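Putative polyprenyl synthetase (Streptomyces coelicolor, PDB 3NF2) probably joins isoprenoid diphosphate units into longer prenyl chains, as a magnesium-dependent prenyltransferase of the FPP/GGPP synthase family. Local coordinates at residues 4-9 with 331-335; 240-245 with 285-289. All coordinates share one frame; numbering follows the deposited sequence.

Contact 1: residues 4-9 with 331-335; sequences DVTALL and RFTAL
A helix-helix packing contact, apolar beneath and charged along one border, joins the first turn of helix 5-25 to helix 326-339, bringing the N-terminal helix against the last helix of the chain in the all-helical prenyl synthase fold. The short axes run nearly perpendicular, at -97°, and approach to 10.3 Å. Leu8 points at the other helix and is the most heavily covered residue of 4-9. Its CD1 rests on the aliphatic root of Arg331, 3.8 Å from CG, while CD2 lies over one face of the guanidinium, 3.5 Å from NE. The arginine chain, extended from CG to NE, carries the head out over Leu8, its methylenes passing across the leucine at a slant. At the edge of the same guanidinium, near its plane, Asp4 OD2 stands 3.9 Å from NE in a long salt bridge, the carboxylate turned 46° from the guanidinium. Deeper in, Leu9 and Leu335 slide past each other with their CD2 methyls 3.9 Å apart, and Leu335 continues onto Leu61 of helix 57-67. Ala334, small and turned toward helix 5-25, meets Val5 loosely, its O 4.4 Å from Val5 CG1. Arg331 also has a weak, long ion pair with Glu67. No hydrogen bond crosses between the segments, so dispersion among leucines and the arginine stem probably supplies most of the attraction, with the distant carboxylate adding a modest electrostatic pull.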
ATOM      1  N   ASP A   4       5.078  29.803  22.371  1.00102.22           N
ATOM      2  CA  ASP A   4       5.607  28.409  22.402  1.00104.36           C
ATOM      3  C   ASP A   4       4.783  27.517  21.478  1.00103.95           C
ATOM      4  O   ASP A   4       5.164  26.375  21.196  1.00104.00           O
ATOM      5  CB  ASP A   4       5.595  27.856  23.835  1.00104.82           C
ATOM      6  CG  ASP A   4       6.696  26.820  24.085  1.00104.09           C
ATOM      7  OD1 ASP A   4       7.682  27.161  24.772  1.00 99.13           O
ATOM      8  OD2 ASP A   4       6.582  25.669  23.605  1.00103.38           O
ATOM      9  N   VAL A   5       3.659  28.053  21.005  1.00102.87           N
ATOM     10  CA  VAL A   5       2.732  27.321  20.137  1.00100.36           C
ATOM     11  C   VAL A   5       3.374  26.989  18.790  1.00 96.04           C
ATOM     12  O   VAL A   5       3.427  25.828  18.395  1.00 92.33           O
ATOM     13  CB  VAL A   5       1.412  28.102  19.907  1.00102.18           C
ATOM     14  CG1 VAL A   5       0.339  27.175  19.335  1.00 99.36           C
ATOM     15  CG2 VAL A   5       0.929  28.757  21.210  1.00105.46           C
ATOM     16  N   THR A   6       3.875  28.015  18.104  1.00 94.74           N
ATOM     17  CA  THR A   6       4.559  27.838  16.821  1.00 96.07           C
ATOM     18  C   THR A   6       5.993  27.313  16.986  1.00 94.80           C
ATOM     19  O   THR A   6       6.620  26.893  16.010  1.00 93.78           O
ATOM     20  CB  THR A   6       4.564  29.142  15.986  1.00 97.50           C
ATOM     21  OG1 THR A   6       4.755  30.266  16.854  1.00100.95           O
ATOM     22  CG2 THR A   6       3.246  29.309  15.228  1.00 95.80           C
ATOM     23  N   ALA A   7       6.496  27.338  18.220  1.00 91.52           N
ATOM     24  CA  ALA A   7       7.806  26.782  18.546  1.00 89.97           C
ATOM     25  C   ALA A   7       7.799  25.258  18.466  1.00 88.43           C
ATOM     26  O   ALA A   7       8.782  24.652  18.040  1.00 89.37           O
ATOM     27  CB  ALA A   7       8.254  27.239  19.927  1.00 89.19           C
ATOM     28  N   LEU A   8       6.689  24.650  18.880  1.00 84.56           N
ATOM     29  CA  LEU A   8       6.527  23.197  18.822  1.00 83.58           C
ATOM     30  C   LEU A   8       6.341  22.688  17.392  1.00 83.82           C
ATOM     31  O   LEU A   8       6.871  21.634  17.036  1.00 80.67           O
ATOM     32  CB  LEU A   8       5.351  22.738  19.690  1.00 80.84           C
ATOM     33  CG  LEU A   8       5.448  22.884  21.207  1.00 77.92           C
ATOM     34  CD1 LEU A   8       4.150  22.420  21.840  1.00 73.01           C
ATOM     35  CD2 LEU A   8       6.633  22.108  21.769  1.00 77.82           C
ATOM     36  N   LEU A   9       5.579  23.434  16.589  1.00 81.90           N
ATOM     37  CA  LEU A   9       5.353  23.094  15.182  1.00 82.75           C
ATOM     38  C   LEU A   9       6.651  23.173  14.376  1.00 82.32           C
ATOM     39  O   LEU A   9       6.898  22.331  13.511  1.00 79.53           O
ATOM     40  CB  LEU A   9       4.281  23.998  14.556  1.00 82.49           C
ATOM     41  CG  LEU A   9       2.856  24.001  15.123  1.00 84.32           C
ATOM     42  CD1 LEU A   9       1.985  24.960  14.324  1.00 89.54           C
ATOM     43  CD2 LEU A   9       2.229  22.609  15.146  1.00 84.58           C
ATOM     44  N   ARG A 331       1.972  21.237  27.001  1.00 68.14           N
ATOM     45  CA  ARG A 331       2.281  21.323  25.579  1.00 68.26           C
ATOM     46  C   ARG A 331       1.208  20.630  24.727  1.00 64.52           C
ATOM     47  O   ARG A 331       0.800  21.154  23.686  1.00 58.33           O
ATOM     48  CB  ARG A 331       3.686  20.775  25.304  1.00 69.74           C
ATOM     49  CG  ARG A 331       4.794  21.799  25.539  1.00 76.61           C
ATOM     50  CD  ARG A 331       6.180  21.170  25.517  1.00 87.47           C
ATOM     51  NE  ARG A 331       7.214  22.159  25.202  1.00 96.93           N
ATOM     52  CZ  ARG A 331       8.513  21.888  25.083  1.00 97.46           C
ATOM     53  NH1 ARG A 331       9.367  22.862  24.785  1.00 91.90           N
ATOM     54  NH2 ARG A 331       8.965  20.650  25.262  1.00 96.69           N
ATOM     55  N   PHE A 332       0.731  19.478  25.196  1.00 61.03           N
ATOM     56  CA  PHE A 332      -0.356  18.750  24.541  1.00 62.93           C
ATOM     57  C   PHE A 332      -1.672  19.534  24.560  1.00 64.20           C
ATOM     58  O   PHE A 332      -2.436  19.513  23.590  1.00 68.42           O
ATOM     59  CB  PHE A 332      -0.567  17.410  25.231  1.00 63.63           C
ATOM     60  CG  PHE A 332       0.229  16.281  24.648  1.00 64.54           C
ATOM     61  CD1 PHE A 332       1.399  15.853  25.252  1.00 55.85           C
ATOM     62  CD2 PHE A 332      -0.213  15.619  23.508  1.00 65.85           C
ATOM     63  CE1 PHE A 332       2.122  14.796  24.716  1.00 63.80           C
ATOM     64  CE2 PHE A 332       0.502  14.555  22.971  1.00 67.45           C
ATOM     65  CZ  PHE A 332       1.670  14.144  23.572  1.00 65.13           C
ATOM     66  N   THR A 333      -1.921  20.214  25.677  1.00 60.80           N
ATOM     67  CA  THR A 333      -3.082  21.085  25.859  1.00 58.88           C
ATOM     68  C   THR A 333      -3.079  22.277  24.891  1.00 57.54           C
ATOM     69  O   THR A 333      -4.123  22.641  24.358  1.00 65.50           O
ATOM     70  CB  THR A 333      -3.178  21.540  27.344  1.00 62.55           C
ATOM     71  OG1 THR A 333      -3.580  20.425  28.160  1.00 56.05           O
ATOM     72  CG2 THR A 333      -4.162  22.713  27.542  1.00 59.35           C
ATOM     73  N   ALA A 334      -1.909  22.850  24.633  1.00 52.83           N
ATOM     74  CA  ALA A 334      -1.801  24.030  23.777  1.00 58.13           C
ATOM     75  C   ALA A 334      -1.974  23.732  22.288  1.00 62.63           C
ATOM     76  O   ALA A 334      -2.442  24.592  21.534  1.00 67.63           O
ATOM     77  CB  ALA A 334      -0.483  24.752  24.024  1.00 57.98           C
ATOM     78  N   LEU A 335      -1.581  22.531  21.865  1.00 64.03           N
ATOM     79  CA  LEU A 335      -1.809  22.086  20.488  1.00 63.25           C
ATOM     80  C   LEU A 335      -3.300  21.934  20.230  1.00 63.51           C
ATOM     81  O   LEU A 335      -3.803  22.342  19.178  1.00 61.37           O
ATOM     82  CB  LEU A 335      -1.088  20.768  20.208  1.00 62.78           C
ATOM     83  CG  LEU A 335       0.422  20.868  19.981  1.00 65.82           C
ATOM     84  CD1 LEU A 335       1.060  19.507  20.096  1.00 65.42           C
ATOM     85  CD2 LEU A 335       0.760  21.505  18.634  1.00 59.99           C
TER

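Contact 2: residues 240-245 with 285-289; sequences TWSDLR and EEEFA
Trp241 lays one face of its indole over the backbone of helix 285-297, with Ala289 CA 4.0 Å from the centroid of the six-membered ring in a CH-pi contact. The small Ala289 side chain allows this closeness, its CB touching CZ2 of Trp241. At the ring's edge, NE1 of Trp241 donates a hydrogen bond of 2.8 Å to Glu285 OE1, received on the anti lone pair and somewhat bent at 147°. Glu285 gets there because its chain folds at chi2 (-88°), which turns the carboxylate back toward the indole; the two planes are nearly coplanar.

The contact ties the short, weakly bonded helix 242-245 and the turn before it to the first turn of helix 285-297, at the periphery of the helical bundle of a polyprenyl synthetase. Phe288, the most heavily covered residue here, meets three side chains of 240-245: its CB meets Trp241 CD1, CD1 of its ring meets Leu244 CB, and one ring face receives Arg245 CG, 3.7 Å from the centroid, as a second CH-pi contact. An arginine suits this place because its methylenes can cover an aromatic face while its head seeks polar partners. Arg245 NE bonds to Thr240 O at 2.8 Å, almost straight at 173° and in the guanidinium plane, and NH2 reaches Thr240 OG1 at 3.3 Å. This side-on grip fixes the guanidinium's rotation, leaving a face over Phe288 CD2. Trp241 and Leu244 also pack on Ile229, which ties the turn to helix 203-230.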
ATOM      1  N   THR A 240     -13.653  31.049  -2.231  1.00 57.12           N
ATOM      2  CA  THR A 240     -14.829  31.155  -1.358  1.00 56.00           C
ATOM      3  C   THR A 240     -15.686  29.887  -1.480  1.00 56.89           C
ATOM      4  O   THR A 240     -15.840  29.341  -2.578  1.00 57.86           O
ATOM      5  CB  THR A 240     -15.713  32.405  -1.670  1.00 56.67           C
ATOM      6  OG1 THR A 240     -16.132  32.382  -3.040  1.00 64.51           O
ATOM      7  CG2 THR A 240     -14.976  33.706  -1.389  1.00 52.30           C
ATOM      8  N   TRP A 241     -16.216  29.427  -0.346  1.00 51.08           N
ATOM      9  CA  TRP A 241     -17.085  28.242  -0.256  1.00 56.98           C
ATOM     10  C   TRP A 241     -16.486  27.014  -0.966  1.00 54.57           C
ATOM     11  O   TRP A 241     -17.208  26.271  -1.640  1.00 55.78           O
ATOM     12  CB  TRP A 241     -18.514  28.542  -0.779  1.00 56.05           C
ATOM     13  CG  TRP A 241     -18.913  29.991  -0.704  1.00 53.32           C
ATOM     14  CD1 TRP A 241     -18.880  30.898  -1.723  1.00 56.75           C
ATOM     15  CD2 TRP A 241     -19.379  30.705   0.452  1.00 42.31           C
ATOM     16  NE1 TRP A 241     -19.287  32.130  -1.277  1.00 57.42           N
ATOM     17  CE2 TRP A 241     -19.599  32.043   0.055  1.00 45.60           C
ATOM     18  CE3 TRP A 241     -19.624  30.346   1.783  1.00 37.88           C
ATOM     19  CZ2 TRP A 241     -20.064  33.027   0.940  1.00 51.62           C
ATOM     20  CZ3 TRP A 241     -20.080  31.330   2.671  1.00 45.00           C
ATOM     21  CH2 TRP A 241     -20.303  32.650   2.239  1.00 48.74           C
ATOM     22  N   SER A 242     -15.175  26.814  -0.799  1.00 53.49           N
ATOM     23  CA  SER A 242     -14.407  25.831  -1.585  1.00 52.94           C
ATOM     24  C   SER A 242     -14.962  24.407  -1.495  1.00 48.93           C
ATOM     25  O   SER A 242     -15.109  23.744  -2.519  1.00 52.37           O
ATOM     26  CB  SER A 242     -12.912  25.851  -1.216  1.00 57.01           C
ATOM     27  OG  SER A 242     -12.639  25.045  -0.073  1.00 65.46           O
ATOM     28  N   ASP A 243     -15.292  23.961  -0.283  1.00 40.36           N
ATOM     29  CA  ASP A 243     -15.906  22.650  -0.099  1.00 45.36           C
ATOM     30  C   ASP A 243     -17.272  22.506  -0.778  1.00 49.73           C
ATOM     31  O   ASP A 243     -17.668  21.395  -1.142  1.00 52.19           O
ATOM     32  CB  ASP A 243     -16.059  22.310   1.381  1.00 42.76           C
ATOM     33  CG  ASP A 243     -14.764  21.858   2.023  1.00 51.87           C
ATOM     34  OD1 ASP A 243     -13.704  21.896   1.365  1.00 60.84           O
ATOM     35  OD2 ASP A 243     -14.812  21.460   3.205  1.00 50.27           O
ATOM     36  N   LEU A 244     -17.999  23.611  -0.930  1.00 50.69           N
ATOM     37  CA  LEU A 244     -19.300  23.551  -1.606  1.00 48.17           C
ATOM     38  C   LEU A 244     -19.150  23.477  -3.122  1.00 44.83           C
ATOM     39  O   LEU A 244     -19.995  22.895  -3.795  1.00 53.40           O
ATOM     40  CB  LEU A 244     -20.209  24.717  -1.202  1.00 40.88           C
ATOM     41  CG  LEU A 244     -20.556  24.878   0.280  1.00 43.61           C
ATOM     42  CD1 LEU A 244     -21.566  26.006   0.476  1.00 42.85           C
ATOM     43  CD2 LEU A 244     -21.071  23.592   0.915  1.00 43.50           C
ATOM     44  N   ARG A 245     -18.074  24.056  -3.646  1.00 45.12           N
ATOM     45  CA  ARG A 245     -17.716  23.933  -5.065  1.00 49.12           C
ATOM     46  C   ARG A 245     -17.313  22.497  -5.440  1.00 50.50           C
ATOM     47  O   ARG A 245     -17.386  22.112  -6.604  1.00 51.58           O
ATOM     48  CB  ARG A 245     -16.585  24.904  -5.436  1.00 48.30           C
ATOM     49  CG  ARG A 245     -16.971  26.377  -5.395  1.00 46.58           C
ATOM     50  CD  ARG A 245     -15.782  27.301  -5.635  1.00 47.37           C
ATOM     51  NE  ARG A 245     -16.106  28.699  -5.333  1.00 57.89           N
ATOM     52  CZ  ARG A 245     -16.468  29.610  -6.237  1.00 61.26           C
ATOM     53  NH1 ARG A 245     -16.553  29.282  -7.520  1.00 64.12           N
ATOM     54  NH2 ARG A 245     -16.741  30.858  -5.863  1.00 55.46           N
ATOM     55  N   GLU A 285     -20.459  32.474  -7.104  1.00 48.79           N
ATOM     56  CA  GLU A 285     -20.216  32.671  -5.669  1.00 44.33           C
ATOM     57  C   GLU A 285     -21.530  32.780  -4.883  1.00 42.23           C
ATOM     58  O   GLU A 285     -21.714  32.118  -3.854  1.00 41.24           O
ATOM     59  CB  GLU A 285     -19.349  33.926  -5.476  1.00 43.70           C
ATOM     60  CG  GLU A 285     -18.895  34.210  -4.036  1.00 49.49           C
ATOM     61  CD  GLU A 285     -19.890  35.046  -3.250  1.00 56.50           C
ATOM     62  OE1 GLU A 285     -20.160  34.710  -2.074  1.00 55.41           O
ATOM     63  OE2 GLU A 285     -20.415  36.028  -3.815  1.00 66.88           O
ATOM     64  N   GLU A 286     -22.450  33.592  -5.400  1.00 44.86           N
ATOM     65  CA  GLU A 286     -23.735  33.876  -4.747  1.00 41.18           C
ATOM     66  C   GLU A 286     -24.606  32.654  -4.563  1.00 42.07           C
ATOM     67  O   GLU A 286     -25.291  32.524  -3.536  1.00 45.72           O
ATOM     68  CB  GLU A 286     -24.489  34.934  -5.530  1.00 44.52           C
ATOM     69  CG  GLU A 286     -23.788  36.281  -5.533  1.00 50.49           C
ATOM     70  CD  GLU A 286     -22.871  36.502  -6.714  1.00 55.09           C
ATOM     71  OE1 GLU A 286     -22.254  35.538  -7.222  1.00 56.03           O
ATOM     72  OE2 GLU A 286     -22.764  37.671  -7.127  1.00 52.61           O
ATOM     73  N   GLU A 287     -24.558  31.747  -5.538  1.00 37.83           N
ATOM     74  CA  GLU A 287     -25.277  30.471  -5.432  1.00 39.48           C
ATOM     75  C   GLU A 287     -24.660  29.588  -4.361  1.00 37.19           C
ATOM     76  O   GLU A 287     -25.376  28.915  -3.616  1.00 46.80           O
ATOM     77  CB  GLU A 287     -25.292  29.738  -6.778  1.00 45.01           C
ATOM     78  CG  GLU A 287     -26.105  30.441  -7.869  1.00 46.69           C
ATOM     79  CD  GLU A 287     -26.045  29.702  -9.190  1.00 57.44           C
ATOM     80  OE1 GLU A 287     -25.371  30.209 -10.117  1.00 46.45           O
ATOM     81  OE2 GLU A 287     -26.655  28.607  -9.294  1.00 56.83           O
ATOM     82  N   PHE A 288     -23.333  29.594  -4.271  1.00 42.89           N
ATOM     83  CA  PHE A 288     -22.658  28.873  -3.178  1.00 44.55           C
ATOM     84  C   PHE A 288     -22.881  29.527  -1.822  1.00 43.91           C
ATOM     85  O   PHE A 288     -22.986  28.834  -0.803  1.00 47.12           O
ATOM     86  CB  PHE A 288     -21.170  28.665  -3.468  1.00 43.06           C
ATOM     87  CG  PHE A 288     -20.907  27.681  -4.582  1.00 46.29           C
ATOM     88  CD1 PHE A 288     -21.299  26.348  -4.460  1.00 46.89           C
ATOM     89  CD2 PHE A 288     -20.270  28.089  -5.747  1.00 38.62           C
ATOM     90  CE1 PHE A 288     -21.066  25.439  -5.493  1.00 52.51           C
ATOM     91  CE2 PHE A 288     -20.035  27.201  -6.784  1.00 47.95           C
ATOM     92  CZ  PHE A 288     -20.429  25.867  -6.658  1.00 53.81           C
ATOM     93  N   ALA A 289     -22.980  30.857  -1.819  1.00 45.56           N
ATOM     94  CA  ALA A 289     -23.367  31.593  -0.616  1.00 45.22           C
ATOM     95  C   ALA A 289     -24.776  31.210  -0.167  1.00 47.13           C
ATOM     96  O   ALA A 289     -24.980  30.909   1.014  1.00 47.60           O
ATOM     97  CB  ALA A 289     -23.251  33.099  -0.835  1.00 45.13           C
TER

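In the fold
The two contacts lie in separate regions of the chain, their centres 33 Å apart and their nearest atoms about 19 Å apart, and they share no helix. Both are partly buried and away from the chain's centre. Contact 1 closes a long loop between the chain ends, whereas contact 2, whose segments are 40 residues apart, is a local tie lying within that loop. Their chemistry also differs: two helices meeting through leucines at 4-9 with 331-335, against a short helical turn docked by aromatic faces and a hydrogen bond at 240-245 with 285-289. Each uses an arginine stem as apolar surface, but contact 1 turns its head toward the opposite segment's carboxylate, contact 2 toward its own segment.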